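Long-range contact in major capsid protein (Paramecium bursaria Chlorella virus 1, PDB 5TIP), which self-assembles as trimers into the large icosahedral capsid of the virus, of which it is the major, glycosylated protein: residues A[95-100]-A[170-175]. Residues are numbered along the deposited sequence; the frame is centred on the assembly and turned at random.
Sequences VELEIG and HEVKLY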
ATOM      1  N   VAL A  95       1.697  28.340  -4.901  1.00 27.26           N
ATOM      2  CA  VAL A  95       2.960  28.270  -5.626  1.00 24.37           C
ATOM      3  C   VAL A  95       2.651  28.249  -7.117  1.00 23.04           C
ATOM      4  O   VAL A  95       1.782  27.496  -7.568  1.00 22.88           O
ATOM      5  CB  VAL A  95       3.797  27.043  -5.209  1.00 24.95           C
ATOM      6  CG1 VAL A  95       2.952  25.777  -5.228  1.00 26.50           C
ATOM      7  CG2 VAL A  95       5.023  26.897  -6.099  1.00 25.18           C
ATOM      8  N   GLU A  96       3.341  29.098  -7.875  1.00 25.63           N
ATOM      9  CA  GLU A  96       3.099  29.283  -9.299  1.00 24.68           C
ATOM     10  C   GLU A  96       4.343  28.902 -10.087  1.00 25.91           C
ATOM     11  O   GLU A  96       5.449  29.337  -9.753  1.00 30.46           O
ATOM     12  CB  GLU A  96       2.711  30.734  -9.594  1.00 28.30           C
ATOM     13  CG  GLU A  96       2.431  31.029 -11.055  1.00 30.28           C
ATOM     14  CD  GLU A  96       2.162  32.499 -11.298  1.00 32.97           C
ATOM     15  OE1 GLU A  96       2.273  33.289 -10.337  1.00 35.37           O
ATOM     16  OE2 GLU A  96       1.847  32.868 -12.447  1.00 36.37           O
ATOM     17  N   LEU A  97       4.160  28.090 -11.125  1.00 23.39           N
ATOM     18  CA  LEU A  97       5.241  27.691 -12.016  1.00 24.34           C
ATOM     19  C   LEU A  97       5.194  28.541 -13.279  1.00 24.54           C
ATOM     20  O   LEU A  97       4.140  28.665 -13.911  1.00 29.30           O
ATOM     21  CB  LEU A  97       5.138  26.207 -12.370  1.00 22.84           C
ATOM     22  CG  LEU A  97       6.144  25.719 -13.414  1.00 25.00           C
ATOM     23  CD1 LEU A  97       7.557  25.764 -12.852  1.00 23.94           C
ATOM     24  CD2 LEU A  97       5.794  24.321 -13.893  1.00 23.27           C
ATOM     25  N   GLU A  98       6.335  29.123 -13.646  1.00 24.84           N
ATOM     26  CA  GLU A  98       6.424  30.047 -14.770  1.00 28.00           C
ATOM     27  C   GLU A  98       7.611  29.690 -15.652  1.00 27.80           C
ATOM     28  O   GLU A  98       8.722  29.495 -15.149  1.00 29.29           O
ATOM     29  CB  GLU A  98       6.558  31.490 -14.271  1.00 34.32           C
ATOM     30  CG  GLU A  98       6.689  32.525 -15.369  1.00 41.01           C
ATOM     31  CD  GLU A  98       6.964  33.914 -14.825  1.00 45.91           C
ATOM     32  OE1 GLU A  98       6.028  34.541 -14.283  1.00 48.58           O
ATOM     33  OE2 GLU A  98       8.120  34.376 -14.932  1.00 47.01           O
ATOM     34  N   ILE A  99       7.376  29.612 -16.961  1.00 26.37           N
ATOM     35  CA  ILE A  99       8.422  29.373 -17.952  1.00 29.85           C
ATOM     36  C   ILE A  99       8.384  30.509 -18.963  1.00 34.28           C
ATOM     37  O   ILE A  99       7.377  30.693 -19.660  1.00 35.46           O
ATOM     38  CB  ILE A  99       8.261  28.017 -18.657  1.00 29.49           C
ATOM     39  CG1 ILE A  99       8.386  26.864 -17.659  1.00 30.13           C
ATOM     40  CG2 ILE A  99       9.283  27.876 -19.776  1.00 28.06           C
ATOM     41  CD1 ILE A  99       8.195  25.498 -18.287  1.00 30.14           C
ATOM     42  N   GLY A 100       9.478  31.261 -19.050  1.00 35.69           N
ATOM     43  CA  GLY A 100       9.560  32.350 -20.011  1.00 34.46           C
ATOM     44  C   GLY A 100       8.511  33.418 -19.801  1.00 33.44           C
ATOM     45  O   GLY A 100       8.002  33.987 -20.774  1.00 31.41           O
ATOM     46  N   HIS A 170      14.513  30.916 -22.061  1.00 31.83           N
ATOM     47  CA  HIS A 170      13.363  31.081 -21.185  1.00 35.63           C
ATOM     48  C   HIS A 170      13.764  30.787 -19.750  1.00 37.85           C
ATOM     49  O   HIS A 170      14.461  29.805 -19.474  1.00 39.74           O
ATOM     50  CB  HIS A 170      12.200  30.173 -21.599  1.00 36.03           C
ATOM     51  CG  HIS A 170      11.271  30.800 -22.591  1.00 35.48           C
ATOM     52  ND1 HIS A 170      10.091  30.206 -22.986  1.00 35.52           N
ATOM     53  CD2 HIS A 170      11.343  31.975 -23.260  1.00 35.50           C
ATOM     54  CE1 HIS A 170       9.479  30.986 -23.858  1.00 35.21           C
ATOM     55  NE2 HIS A 170      10.219  32.065 -24.043  1.00 36.23           N
ATOM     56  N   GLU A 171      13.314  31.646 -18.840  1.00 37.33           N
ATOM     57  CA  GLU A 171      13.600  31.501 -17.423  1.00 34.94           C
ATOM     58  C   GLU A 171      12.490  30.707 -16.747  1.00 34.00           C
ATOM     59  O   GLU A 171      11.303  30.929 -17.007  1.00 35.53           O
ATOM     60  CB  GLU A 171      13.738  32.875 -16.766  1.00 40.10           C
ATOM     61  CG  GLU A 171      14.955  33.670 -17.223  1.00 48.56           C
ATOM     62  CD  GLU A 171      14.942  35.105 -16.722  1.00 59.62           C
ATOM     63  OE1 GLU A 171      13.946  35.504 -16.082  1.00 63.57           O
ATOM     64  OE2 GLU A 171      15.926  35.834 -16.967  1.00 63.30           O
ATOM     65  N   VAL A 172      12.882  29.779 -15.881  1.00 34.61           N
ATOM     66  CA  VAL A 172      11.942  29.001 -15.084  1.00 30.41           C
ATOM     67  C   VAL A 172      11.918  29.592 -13.683  1.00 30.88           C
ATOM     68  O   VAL A 172      12.957  29.673 -13.017  1.00 31.66           O
ATOM     69  CB  VAL A 172      12.319  27.512 -15.054  1.00 23.56           C
ATOM     70  CG1 VAL A 172      11.324  26.735 -14.210  1.00 21.78           C
ATOM     71  CG2 VAL A 172      12.367  26.954 -16.465  1.00 23.78           C
ATOM     72  N   LYS A 173      10.738  30.010 -13.232  1.00 30.63           N
ATOM     73  CA  LYS A 173      10.602  30.680 -11.949  1.00 29.07           C
ATOM     74  C   LYS A 173       9.464  30.067 -11.145  1.00 28.32           C
ATOM     75  O   LYS A 173       8.495  29.546 -11.702  1.00 28.93           O
ATOM     76  CB  LYS A 173      10.365  32.186 -12.128  1.00 29.07           C
ATOM     77  CG  LYS A 173      11.535  32.918 -12.764  1.00 31.43           C
ATOM     78  CD  LYS A 173      11.333  34.422 -12.735  1.00 35.16           C
ATOM     79  CE  LYS A 173      11.322  34.938 -11.307  1.00 38.34           C
ATOM     80  NZ  LYS A 173      11.052  36.401 -11.247  1.00 43.73           N
ATOM     81  N   LEU A 174       9.598  30.146  -9.823  1.00 26.67           N
ATOM     82  CA  LEU A 174       8.565  29.735  -8.882  1.00 24.13           C
ATOM     83  C   LEU A 174       8.197  30.930  -8.017  1.00 25.13           C
ATOM     84  O   LEU A 174       9.083  31.607  -7.486  1.00 28.06           O
ATOM     85  CB  LEU A 174       9.038  28.577  -8.002  1.00 23.60           C
ATOM     86  CG  LEU A 174       9.270  27.226  -8.673  1.00 23.30           C
ATOM     87  CD1 LEU A 174      10.013  26.300  -7.729  1.00 24.45           C
ATOM     88  CD2 LEU A 174       7.945  26.614  -9.094  1.00 24.45           C
ATOM     89  N   TYR A 175       6.901  31.191  -7.881  1.00 24.54           N
ATOM     90  CA  TYR A 175       6.401  32.311  -7.091  1.00 26.65           C
ATOM     91  C   TYR A 175       5.645  31.758  -5.891  1.00 25.82           C
ATOM     92  O   TYR A 175       4.589  31.137  -6.049  1.00 27.03           O
ATOM     93  CB  TYR A 175       5.509  33.214  -7.940  1.00 34.04           C
ATOM     94  CG  TYR A 175       6.259  33.917  -9.045  1.00 36.98           C
ATOM     95  CD1 TYR A 175       6.903  35.127  -8.818  1.00 38.36           C
ATOM     96  CD2 TYR A 175       6.338  33.362 -10.314  1.00 37.29           C
ATOM     97  CE1 TYR A 175       7.598  35.766  -9.827  1.00 39.76           C
ATOM     98  CE2 TYR A 175       7.029  33.992 -11.327  1.00 38.48           C
ATOM     99  CZ  TYR A 175       7.657  35.193 -11.081  1.00 40.45           C
ATOM    100  OH  TYR A 175       8.344  35.822 -12.094  1.00 45.07           O
TER
HETATM  101  O   HOH W   1       9.941  33.310 -16.340  1.00 38.08           O
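Tyr-175 and Glu-98 meet diagonally, across neighbouring hydrogen-bonded pairs of two antiparallel strands, and illustrate how a shared hydroxyl can link polar groups on one face of a sheet whose other face is apolar. With CG anti to the carbonyl carbon (chi1 -66°), the tyrosine ring leans back along its own strand, and CB of Glu-98 lies in plane at its edge. Tyr-175 OH donates to Glu-98 OE2 at 3.2 Å, arriving from above the carboxylate plane. The same hydroxyl accepts a bond from Lys-173 NZ at 2.9 Å, so it relays between lysine and glutamate, whose charged atoms do not touch. A water also donates to OE2, and its other hydrogen goes to Glu-171 O, 2.8 Å from the water oxygen. Beside this group, the carboxylate of Glu-96 approaches the tyrosine but turns its OE2 into a salt bridge with Arg-103 on the next strand.

Beneath lies the backbone ladder. Glu-96 pairs with Tyr-175 and Glu-98 with Lys-173, each through two hydrogen bonds; Lys-173 N to Glu-98 O, at 2.8 Å, is nearly straight (166°). Past the last pair, Gly-100 N still reaches Glu-171 O, and Gly-100 CA sits over one face of the His-170 ring, a CH-pi contact 3.6 Å from the centroid.

On the apolar face, Leu-97 CD1 touches Leu-174 CD2 at 3.9 Å, Ile-99 lies alongside Val-172, and Phe-153, Phe-154, Leu-164 and Leu-167 pack against this layer.

Flanked by strands 54-58 and 102-108, the pair forms the centre of a four-stranded antiparallel sheet, as in the jelly-roll sandwiches of double-jelly-roll viral capsid proteins.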